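Local coordinates for Blr3880 protein (Bradyrhizobium japonicum, PDB 2OOD) that probably catalyses the zinc-dependent hydrolytic deamination of guanine, yielding xanthine and ammonia in purine degradation, at residues 11-16 / 373-378; 28-33 / 432-437; 205-210 / 253-258; 214-219 / 260-265. All coordinates share one frame; numbering follows the deposited sequence.

Contact 1: 11-16 / 373-378; sequences TFFDFV and SPYRGF
Phe13 and Phe15 of strand 11-15 meet Tyr375 and Phe378 of helix 374-380 in a buried, mainly apolar strand-on-helix contact on the small beta domain's side of the chain. The axes of 11-15 and 374-378 approach to 9.5 Å, with their directions 75° apart. As alternate residues, both strand phenylalanines face the helix, with Asp14 turned the other way.

Phe15 does most of the work. Chi1 of -64° sets its CG anti to the carbonyl carbon; the far end of the ring then touches the helix backbone: CZ lies 3.1 Å from Tyr375 O, and the adjoining CE2 sits 3.7 Å from Phe378 CB. Next to CZ, CE1 meets Tyr375 CD1 at 4.1 Å, near the plane of the tyrosine ring. Phe13 is turned differently, CG anti to its own backbone N, and brings CZ to within 4.1 Å of Tyr375 CE1, the two side chains crossing at about a right angle.

Just before the helix, Ser373 serves as N-cap: its OG accepts from Arg376 N at 3.1 Å and also bonds Glu26. Leu441 and Ala437 of helix 434-447 also pack on Phe13, and Phe75 of strand 70-81 touches Phe378. Here a helix that follows the barrel strands covers a strand from near the N-terminus, the junction of barrel and small beta domain found in the amidohydrolase fold.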
# COMPACT_ATOMS: atom_id res chain seq x y z
N THR A 11 8.65 26.33 6.86
CA THR A 11 8.76 25.97 5.44
C THR A 11 7.37 25.62 4.85
O THR A 11 6.70 24.69 5.32
CB THR A 11 9.68 24.76 5.26
OG1 THR A 11 10.96 25.05 5.86
CG2 THR A 11 9.87 24.45 3.79
N PHE A 12 6.96 26.36 3.83
CA PHE A 12 5.67 26.17 3.18
C PHE A 12 5.77 25.66 1.74
O PHE A 12 6.68 26.03 1.00
CB PHE A 12 4.90 27.49 3.18
CG PHE A 12 4.34 27.88 4.51
CD1 PHE A 12 3.12 27.37 4.93
CD2 PHE A 12 5.03 28.76 5.34
CE1 PHE A 12 2.58 27.74 6.17
CE2 PHE A 12 4.49 29.14 6.58
CZ PHE A 12 3.27 28.63 6.99
N PHE A 13 4.80 24.83 1.35
CA PHE A 13 4.74 24.27 0.00
C PHE A 13 3.28 24.11 -0.42
O PHE A 13 2.54 23.33 0.17
CB PHE A 13 5.43 22.90 -0.03
CG PHE A 13 5.62 22.33 -1.42
CD1 PHE A 13 6.85 22.45 -2.08
CD2 PHE A 13 4.58 21.68 -2.08
CE1 PHE A 13 7.03 21.92 -3.36
CE2 PHE A 13 4.77 21.15 -3.36
CZ PHE A 13 5.99 21.27 -4.00
N ASP A 14 2.86 24.84 -1.44
CA ASP A 14 1.49 24.71 -1.92
C ASP A 14 1.42 24.96 -3.42
O ASP A 14 2.44 25.19 -4.06
CB ASP A 14 0.54 25.64 -1.14
CG ASP A 14 0.81 27.12 -1.40
OD1 ASP A 14 1.99 27.52 -1.53
OD2 ASP A 14 -0.18 27.88 -1.45
N PHE A 15 0.23 24.91 -4.00
CA PHE A 15 0.09 25.08 -5.43
C PHE A 15 -0.70 26.31 -5.86
O PHE A 15 -1.59 26.77 -5.15
CB PHE A 15 -0.55 23.83 -6.03
CG PHE A 15 0.30 22.60 -5.88
CD1 PHE A 15 1.24 22.28 -6.85
CD2 PHE A 15 0.18 21.78 -4.77
CE1 PHE A 15 2.05 21.16 -6.71
CE2 PHE A 15 0.99 20.65 -4.62
CZ PHE A 15 1.93 20.35 -5.59
N VAL A 16 -0.37 26.82 -7.04
CA VAL A 16 -1.05 27.98 -7.60
C VAL A 16 -1.64 27.64 -8.96
O VAL A 16 -2.35 28.45 -9.57
CB VAL A 16 -0.09 29.17 -7.78
CG1 VAL A 16 0.29 29.74 -6.43
CG2 VAL A 16 1.16 28.72 -8.51
N SER A 373 3.67 12.41 -10.06
CA SER A 373 4.81 13.10 -9.46
C SER A 373 4.39 13.68 -8.12
O SER A 373 3.20 13.73 -7.80
CB SER A 373 5.29 14.23 -10.38
OG SER A 373 4.27 15.20 -10.57
N PRO A 374 5.37 14.12 -7.31
CA PRO A 374 4.99 14.69 -6.02
C PRO A 374 4.18 15.96 -6.27
O PRO A 374 3.37 16.35 -5.43
CB PRO A 374 6.33 14.95 -5.34
CG PRO A 374 7.25 15.16 -6.48
CD PRO A 374 6.83 14.07 -7.44
N TYR A 375 4.38 16.58 -7.43
CA TYR A 375 3.64 17.78 -7.79
C TYR A 375 2.19 17.46 -8.10
O TYR A 375 1.28 18.12 -7.59
CB TYR A 375 4.27 18.44 -9.02
CG TYR A 375 5.63 19.04 -8.76
CD1 TYR A 375 5.76 20.29 -8.17
CD2 TYR A 375 6.78 18.35 -9.10
CE1 TYR A 375 7.01 20.84 -7.94
CE2 TYR A 375 8.03 18.89 -8.88
CZ TYR A 375 8.15 20.14 -8.30
OH TYR A 375 9.40 20.67 -8.09
N ARG A 376 1.98 16.45 -8.93
CA ARG A 376 0.64 16.02 -9.31
C ARG A 376 -0.13 15.39 -8.15
O ARG A 376 -1.32 15.64 -7.97
CB ARG A 376 0.72 15.02 -10.47
CG ARG A 376 1.19 15.60 -11.79
CD ARG A 376 1.46 14.51 -12.81
NE ARG A 376 1.71 15.05 -14.14
CZ ARG A 376 2.07 14.32 -15.19
NH1 ARG A 376 2.21 13.01 -15.07
NH2 ARG A 376 2.26 14.89 -16.37
N GLY A 377 0.56 14.57 -7.38
CA GLY A 377 -0.07 13.90 -6.26
C GLY A 377 -0.54 14.84 -5.16
O GLY A 377 -1.66 14.73 -4.67
N PHE A 378 0.32 15.77 -4.77
CA PHE A 378 -0.02 16.72 -3.73
C PHE A 378 -0.94 17.84 -4.16
O PHE A 378 -1.58 18.47 -3.32
CB PHE A 378 1.25 17.26 -3.09
CG PHE A 378 1.74 16.38 -2.00
CD1 PHE A 378 1.05 16.32 -0.79
CD2 PHE A 378 2.83 15.54 -2.19
CE1 PHE A 378 1.44 15.45 0.21
CE2 PHE A 378 3.23 14.65 -1.19
CZ PHE A 378 2.53 14.61 0.01

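Contact 2: 28-33 / 432-437; sequences AAARFH and RTVDEA
The backbones come closest where Phe32 of strand 30-33 passes the first turn of helix 434-447, the CA atoms of Phe32 and Val434 lying 5.2 Å apart. Phe32 carries the contact. With CG anti to the backbone N (chi1 174°), its ring slides under the helix start: Thr433 C stands 3.5 Å above one face, offset toward the rim, while Arg432 O approaches the edge. CE1 meets Ala437 CB at 3.7 Å, and nearer the strand Phe32 CB touches Val434 CB, also at 3.7 Å. Val434 CG2 extends this apolar strip to Ala30 CB, 3.8 Å away. An alanine at Phe32 would probably open a gap beneath the first turn, leaving Ala437 and the Thr433 backbone without the ring they rest on.

Arg432, Thr433 and Glu436 are bonded to one another. Arg432 grips Glu436 side-on in a two-nitrogen salt bridge, NE to OE1 and NH2 to OE2, the second at 2.6 Å; OE1 also takes Arg432 N, so two donors hold it. Thr433 OG1 accepts from Glu436 N at 3.3 Å. Phe13 backs Ala30, Val434 and Ala437 from the neighbouring strand. This is a side-chain N-capped helix start laid against a strand of the beta domain.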
# COMPACT_ATOMS: atom_id res chain seq x y z
N ALA A 28 6.63 25.13 -11.82
CA ALA A 28 5.87 26.34 -12.07
C ALA A 28 4.47 26.31 -11.47
O ALA A 28 3.82 27.35 -11.36
CB ALA A 28 5.78 26.58 -13.57
N ALA A 29 3.99 25.12 -11.11
CA ALA A 29 2.66 25.03 -10.54
C ALA A 29 2.73 25.12 -9.02
O ALA A 29 1.73 25.40 -8.36
CB ALA A 29 1.99 23.72 -10.97
N ALA A 30 3.92 24.89 -8.48
CA ALA A 30 4.15 24.93 -7.04
C ALA A 30 4.63 26.30 -6.54
O ALA A 30 5.07 27.14 -7.32
CB ALA A 30 5.15 23.85 -6.65
N ARG A 31 4.53 26.49 -5.23
CA ARG A 31 4.95 27.72 -4.57
C ARG A 31 5.71 27.29 -3.32
O ARG A 31 5.15 26.65 -2.44
CB ARG A 31 3.73 28.56 -4.19
CG ARG A 31 4.06 29.85 -3.49
CD ARG A 31 2.86 30.33 -2.69
NE ARG A 31 1.89 31.09 -3.46
CZ ARG A 31 0.59 31.16 -3.16
NH1 ARG A 31 0.12 30.51 -2.10
NH2 ARG A 31 -0.23 31.89 -3.89
N PHE A 32 6.97 27.65 -3.25
CA PHE A 32 7.79 27.26 -2.11
C PHE A 32 8.39 28.43 -1.33
O PHE A 32 8.89 29.38 -1.92
CB PHE A 32 8.91 26.35 -2.60
CG PHE A 32 9.90 25.99 -1.54
CD1 PHE A 32 9.55 25.10 -0.53
CD2 PHE A 32 11.18 26.51 -1.57
CE1 PHE A 32 10.49 24.72 0.43
CE2 PHE A 32 12.13 26.14 -0.62
CZ PHE A 32 11.78 25.24 0.39
N HIS A 33 8.32 28.34 -0.01
CA HIS A 33 8.88 29.35 0.89
C HIS A 33 9.69 28.59 1.92
O HIS A 33 9.12 27.94 2.78
CB HIS A 33 7.77 30.13 1.60
CG HIS A 33 7.11 31.16 0.74
ND1 HIS A 33 7.81 32.20 0.17
CD2 HIS A 33 5.82 31.31 0.36
CE1 HIS A 33 6.97 32.95 -0.53
NE2 HIS A 33 5.76 32.43 -0.44
N ARG A 432 15.85 23.24 0.64
CA ARG A 432 16.24 24.61 0.31
C ARG A 432 15.63 25.19 -0.97
O ARG A 432 15.70 26.40 -1.20
CB ARG A 432 17.77 24.68 0.23
CG ARG A 432 18.43 24.15 1.49
CD ARG A 432 19.86 23.71 1.26
NE ARG A 432 19.94 22.69 0.22
CZ ARG A 432 21.06 22.06 -0.12
NH1 ARG A 432 22.20 22.35 0.50
NH2 ARG A 432 21.05 21.15 -1.09
N THR A 433 15.03 24.32 -1.79
CA THR A 433 14.41 24.75 -3.04
C THR A 433 13.12 23.98 -3.29
O THR A 433 12.93 22.90 -2.74
CB THR A 433 15.33 24.50 -4.23
OG1 THR A 433 15.54 23.10 -4.37
CG2 THR A 433 16.67 25.17 -4.02
N VAL A 434 12.25 24.51 -4.15
CA VAL A 434 11.00 23.84 -4.46
C VAL A 434 11.22 22.41 -4.94
O VAL A 434 10.41 21.52 -4.66
CB VAL A 434 10.21 24.60 -5.53
CG1 VAL A 434 10.99 24.66 -6.81
CG2 VAL A 434 8.87 23.93 -5.75
N ASP A 435 12.32 22.17 -5.65
CA ASP A 435 12.64 20.83 -6.15
C ASP A 435 13.00 19.90 -5.00
O ASP A 435 12.59 18.73 -4.99
CB ASP A 435 13.81 20.88 -7.14
CG ASP A 435 13.61 21.90 -8.24
OD1 ASP A 435 12.72 21.68 -9.12
OD2 ASP A 435 14.34 22.93 -8.23
N GLU A 436 13.78 20.38 -4.04
CA GLU A 436 14.16 19.54 -2.93
C GLU A 436 12.92 19.24 -2.10
O GLU A 436 12.77 18.15 -1.57
CB GLU A 436 15.23 20.20 -2.05
CG GLU A 436 16.52 20.52 -2.78
CD GLU A 436 17.66 20.89 -1.84
OE1 GLU A 436 17.45 21.77 -0.97
OE2 GLU A 436 18.76 20.31 -1.97
N ALA A 437 12.02 20.22 -2.00
CA ALA A 437 10.80 20.04 -1.23
C ALA A 437 9.95 18.97 -1.89
O ALA A 437 9.49 18.03 -1.25
CB ALA A 437 10.03 21.36 -1.14

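Contact 3: 205-210 / 253-258; sequences PRFAFG and QDYLGV. With GUN (guanine), chain C.
Ala208 and Tyr255 form the close-packed part of this contact. Ala208 CB sits 3.4 Å from Tyr255 CE2, coming at the ring obliquely, and Val258 CG1 reaches the same methyl at 4.1 Å. Tyr255 CG stands anti to the backbone N, and the far end of the ring lies against the loop; its hydroxyl ends 3.8 Å from Phe207 CB and is hydrogen-bonded to Glu241 of helix 239-248. Val245 of that helix also touches both Ala208 and Tyr255.

Farther out the contact thins. Partly exposed Phe209 offers little more than its backbone N, 4.0 Å from Tyr255 OH, and its ring leads away. At the solvent end, Asp254, also partly exposed, caps the helix through a weak bond from Gly257 N to OD1.

On the pocket side, Phe207 has CG in the crowded position between backbone N and carbonyl carbon (chi1 70°). Guanine C8 stands 3.0 Å above the centre of its ring, the two planes steeply inclined, while Gly210 N lies 3.6 Å above the opposite face, offset toward the rim. An alanine at Phe207 would probably open a gap beside the imidazole part of guanine and leave the base freer to shift.

One residue earlier, Arg206 O accepts from ND1 of the zinc ligand His234. The chemistry is thus divided: Phe207 gives guanine an apolar wall, whereas the adjoining carbonyl, bonded to ND1, probably helps orient a zinc-binding imidazole with its other nitrogen toward the metal.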
# COMPACT_ATOMS: atom_id res chain seq x y z
N PRO A 205 -27.70 9.87 -3.43
CA PRO A 205 -28.30 8.60 -3.82
C PRO A 205 -27.07 7.68 -3.83
O PRO A 205 -26.18 7.85 -4.66
CB PRO A 205 -28.82 8.88 -5.22
CG PRO A 205 -27.81 9.85 -5.75
CD PRO A 205 -27.62 10.79 -4.58
N ARG A 206 -27.00 6.75 -2.89
CA ARG A 206 -25.84 5.88 -2.78
C ARG A 206 -25.25 5.44 -4.12
O ARG A 206 -24.09 5.74 -4.42
CB ARG A 206 -26.17 4.66 -1.94
CG ARG A 206 -24.96 3.88 -1.53
CD ARG A 206 -25.16 3.32 -0.16
NE ARG A 206 -24.00 2.57 0.29
CZ ARG A 206 -23.82 2.16 1.54
NH1 ARG A 206 -24.73 2.44 2.47
NH2 ARG A 206 -22.74 1.47 1.86
N PHE A 207 -26.04 4.73 -4.93
CA PHE A 207 -25.57 4.30 -6.24
C PHE A 207 -26.72 3.70 -7.05
O PHE A 207 -27.59 3.03 -6.50
CB PHE A 207 -24.39 3.31 -6.10
CG PHE A 207 -24.78 1.97 -5.55
CD1 PHE A 207 -25.59 1.86 -4.43
CD2 PHE A 207 -24.30 0.81 -6.15
CE1 PHE A 207 -25.93 0.60 -3.91
CE2 PHE A 207 -24.63 -0.46 -5.64
CZ PHE A 207 -25.44 -0.56 -4.51
N ALA A 208 -26.71 3.98 -8.35
CA ALA A 208 -27.76 3.53 -9.26
C ALA A 208 -28.24 2.12 -8.97
O ALA A 208 -29.45 1.87 -8.91
CB ALA A 208 -27.29 3.64 -10.70
N PHE A 209 -27.31 1.20 -8.78
CA PHE A 209 -27.69 -0.18 -8.52
C PHE A 209 -28.65 -0.33 -7.34
O PHE A 209 -29.45 -1.27 -7.31
CB PHE A 209 -26.45 -1.03 -8.26
CG PHE A 209 -26.75 -2.49 -8.09
CD1 PHE A 209 -27.32 -3.22 -9.14
CD2 PHE A 209 -26.44 -3.15 -6.91
CE1 PHE A 209 -27.58 -4.59 -9.00
CE2 PHE A 209 -26.70 -4.53 -6.75
CZ PHE A 209 -27.26 -5.25 -7.80
N GLY A 210 -28.56 0.58 -6.38
CA GLY A 210 -29.44 0.51 -5.22
C GLY A 210 -30.41 1.67 -5.15
O GLY A 210 -30.87 2.03 -4.07
N GLN A 253 -28.42 3.86 -21.48
CA GLN A 253 -27.28 3.33 -22.24
C GLN A 253 -26.01 3.04 -21.43
O GLN A 253 -25.39 1.99 -21.59
CB GLN A 253 -26.96 4.29 -23.39
CG GLN A 253 -28.22 4.92 -23.97
CD GLN A 253 -29.29 3.87 -24.21
OE1 GLN A 253 -29.11 2.97 -25.05
NE2 GLN A 253 -30.41 3.96 -23.47
N ASP A 254 -25.61 3.99 -20.58
CA ASP A 254 -24.42 3.81 -19.76
C ASP A 254 -24.67 4.25 -18.31
O ASP A 254 -25.65 4.93 -18.02
CB ASP A 254 -23.22 4.57 -20.35
CG ASP A 254 -23.58 5.97 -20.80
OD1 ASP A 254 -24.41 6.62 -20.13
OD2 ASP A 254 -23.01 6.44 -21.82
N TYR A 255 -23.79 3.84 -17.41
CA TYR A 255 -23.95 4.18 -16.00
C TYR A 255 -24.16 5.69 -15.79
O TYR A 255 -25.06 6.09 -15.04
CB TYR A 255 -22.73 3.69 -15.21
CG TYR A 255 -23.02 3.36 -13.77
CD1 TYR A 255 -22.49 2.21 -13.18
CD2 TYR A 255 -23.79 4.20 -12.97
CE1 TYR A 255 -22.72 1.91 -11.84
CE2 TYR A 255 -24.02 3.91 -11.62
CZ TYR A 255 -23.48 2.77 -11.06
OH TYR A 255 -23.68 2.50 -9.72
N LEU A 256 -23.35 6.52 -16.45
CA LEU A 256 -23.50 7.96 -16.31
C LEU A 256 -24.87 8.40 -16.84
O LEU A 256 -25.44 9.37 -16.37
CB LEU A 256 -22.39 8.68 -17.08
CG LEU A 256 -22.38 10.21 -17.06
CD1 LEU A 256 -22.21 10.72 -15.65
CD2 LEU A 256 -21.25 10.72 -17.92
N GLY A 257 -25.38 7.66 -17.82
CA GLY A 257 -26.67 7.99 -18.41
C GLY A 257 -27.81 7.94 -17.43
O GLY A 257 -28.78 8.70 -17.54
N VAL A 258 -27.71 7.04 -16.45
CA VAL A 258 -28.75 6.90 -15.44
C VAL A 258 -28.90 8.20 -14.65
O VAL A 258 -30.02 8.65 -14.40
CB VAL A 258 -28.42 5.77 -14.46
CG1 VAL A 258 -29.53 5.65 -13.42
CG2 VAL A 258 -28.25 4.46 -15.22
N9 GUN C . -21.71 2.11 -3.52
C8 GUN C . -22.33 0.92 -3.73
N7 GUN C . -21.48 -0.06 -3.62
C5 GUN C . -20.26 0.43 -3.32
C6 GUN C . -18.96 -0.15 -3.09
O6 GUN C . -18.79 -1.37 -3.12
N1 GUN C . -17.91 0.72 -2.81
C2 GUN C . -18.10 2.09 -2.76
N2 GUN C . -17.03 2.93 -2.46
N3 GUN C . -19.28 2.63 -2.97
C4 GUN C . -20.38 1.85 -3.26

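Contact 4: 214-219 / 260-265; sequences ELLKAC and EKFDLV
Phe262 has its ring sandwiched between Leu216 and Lys261, with Lys217 at the edge. Leu216 CB stands 3.7 Å above the centre of one face, 12° off the ring normal, a CH-pi contact; Leu216 CD1 spreads toward the CE2 rim. On the opposite face lies Lys261 CG, 3.8 Å above the plane and displaced toward the rim. Lys217 NZ lies in the ring plane, 3.8 Å from Phe262 CE1, brought back there by a chain bent at both chi3 (-81°) and chi4 (72°).

Phe262 belongs to the turn that ends helix 255-260. Asp263, with positive phi, is the C-prime residue of a Schellman motif, its N bonded to Glu260 O while Leu264 N reaches back to Tyr259 O. This ending turns the chain toward strand 269-272 of the barrel and directs Phe262 and Leu264 at helix 213-225, one of the helices around the barrel's outside.

Leu264 makes the deeper apolar contacts: CD1 meets Leu216 CD2 at 4.1 Å, the side chains crossing at about a right angle, and CD2 meets Cys219 CB at 4.0 Å. At the surface, one water accepts from both Lys217 NZ and Lys261 NZ, bridging two ammonium groups 5.7 Å apart; a salt bridge from Lys261 to Asp251 probably eases the repulsion between them.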
# COMPACT_ATOMS: atom_id res chain seq x y z
N GLU A 214 -37.64 6.11 -8.59
CA GLU A 214 -38.38 7.06 -7.75
C GLU A 214 -37.38 7.79 -6.84
O GLU A 214 -37.44 9.01 -6.68
CB GLU A 214 -39.43 6.36 -6.88
CG GLU A 214 -40.49 5.60 -7.65
CD GLU A 214 -40.11 4.14 -7.85
OE1 GLU A 214 -40.06 3.40 -6.82
OE2 GLU A 214 -39.86 3.73 -9.02
N LEU A 215 -36.46 7.02 -6.25
CA LEU A 215 -35.45 7.57 -5.36
C LEU A 215 -34.60 8.59 -6.13
O LEU A 215 -34.29 9.66 -5.61
CB LEU A 215 -34.56 6.46 -4.81
CG LEU A 215 -33.43 6.89 -3.87
CD1 LEU A 215 -34.01 7.65 -2.70
CD2 LEU A 215 -32.65 5.68 -3.40
N LEU A 216 -34.23 8.26 -7.36
CA LEU A 216 -33.42 9.18 -8.15
C LEU A 216 -34.26 10.37 -8.59
O LEU A 216 -33.74 11.47 -8.77
CB LEU A 216 -32.83 8.48 -9.37
CG LEU A 216 -31.73 7.46 -9.07
CD1 LEU A 216 -31.34 6.73 -10.35
CD2 LEU A 216 -30.54 8.16 -8.48
N LYS A 217 -35.56 10.16 -8.75
CA LYS A 217 -36.44 11.25 -9.16
C LYS A 217 -36.55 12.21 -7.96
O LYS A 217 -36.70 13.43 -8.13
CB LYS A 217 -37.82 10.72 -9.58
CG LYS A 217 -38.63 11.74 -10.38
CD LYS A 217 -39.96 11.17 -10.91
CE LYS A 217 -39.80 10.33 -12.21
NZ LYS A 217 -39.15 8.98 -12.04
N ALA A 218 -36.46 11.64 -6.76
CA ALA A 218 -36.52 12.42 -5.53
C ALA A 218 -35.26 13.29 -5.43
O ALA A 218 -35.34 14.48 -5.07
CB ALA A 218 -36.61 11.48 -4.33
N CYS A 219 -34.11 12.71 -5.75
CA CYS A 219 -32.84 13.44 -5.71
C CYS A 219 -32.92 14.58 -6.71
O CYS A 219 -32.40 15.66 -6.47
CB CYS A 219 -31.67 12.53 -6.10
SG CYS A 219 -31.39 11.17 -4.95
N GLU A 260 -27.86 11.23 -15.60
CA GLU A 260 -28.20 12.36 -16.47
C GLU A 260 -29.71 12.39 -16.70
O GLU A 260 -30.31 13.46 -16.87
CB GLU A 260 -27.48 12.25 -17.81
CG GLU A 260 -25.99 12.48 -17.74
CD GLU A 260 -25.29 12.05 -19.01
OE1 GLU A 260 -25.39 10.86 -19.37
OE2 GLU A 260 -24.63 12.91 -19.65
N LYS A 261 -30.32 11.21 -16.72
CA LYS A 261 -31.75 11.10 -16.93
C LYS A 261 -32.48 11.92 -15.88
O LYS A 261 -33.63 12.31 -16.07
CB LYS A 261 -32.19 9.63 -16.84
CG LYS A 261 -33.71 9.41 -16.85
CD LYS A 261 -34.07 7.94 -16.59
CE LYS A 261 -35.59 7.74 -16.54
NZ LYS A 261 -36.03 6.40 -16.02
N PHE A 262 -31.80 12.19 -14.76
CA PHE A 262 -32.41 12.95 -13.68
C PHE A 262 -31.72 14.27 -13.36
O PHE A 262 -31.85 14.79 -12.25
CB PHE A 262 -32.48 12.08 -12.43
CG PHE A 262 -33.30 10.84 -12.61
CD1 PHE A 262 -34.68 10.86 -12.40
CD2 PHE A 262 -32.70 9.63 -12.98
CE1 PHE A 262 -35.45 9.70 -12.56
CE2 PHE A 262 -33.46 8.47 -13.14
CZ PHE A 262 -34.84 8.50 -12.92
N ASP A 263 -30.98 14.81 -14.33
CA ASP A 263 -30.27 16.09 -14.16
C ASP A 263 -29.33 16.17 -12.96
O ASP A 263 -29.12 17.26 -12.42
CB ASP A 263 -31.25 17.25 -14.07
CG ASP A 263 -32.20 17.30 -15.25
OD1 ASP A 263 -31.71 17.34 -16.40
OD2 ASP A 263 -33.43 17.31 -15.01
N LEU A 264 -28.78 15.04 -12.53
CA LEU A 264 -27.87 15.04 -11.40
C LEU A 264 -26.44 15.40 -11.82
O LEU A 264 -25.68 15.94 -11.03
CB LEU A 264 -27.88 13.67 -10.73
CG LEU A 264 -29.23 13.21 -10.17
CD1 LEU A 264 -29.08 11.84 -9.52
CD2 LEU A 264 -29.73 14.23 -9.16
N VAL A 265 -26.09 15.12 -13.08
CA VAL A 265 -24.74 15.40 -13.55
C VAL A 265 -24.53 16.85 -13.95
O VAL A 265 -25.26 17.39 -14.78
CB VAL A 265 -24.36 14.51 -14.75
CG1 VAL A 265 -22.97 14.87 -15.24
CG2 VAL A 265 -24.41 13.06 -14.34
O HOH W 1 -38.20 7.80 -14.63

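The four contacts form two pairs on opposite sides of the chain's centre. Contacts 1 and 2, centres 8 Å apart, use adjacent antiparallel strands, 11-15 in the first and 30-33 in the second, and are tied by the salt bridge from Asp14 OD2 to Arg31 NH1 (2.7 Å); both lie away from the guanine and zinc sites. Contacts 3 and 4, centres 9 Å apart, join through packing such as Val258 CG1 on Leu216 CD1 at 3.7 Å. Only contact 3 touches guanine, and its Phe207 side chain is about 8 Å from the zinc; in contact 4 the Leu216 side chain stays about 12 Å from the guanine. Contacts 1 and 3 have centres about 34 Å apart.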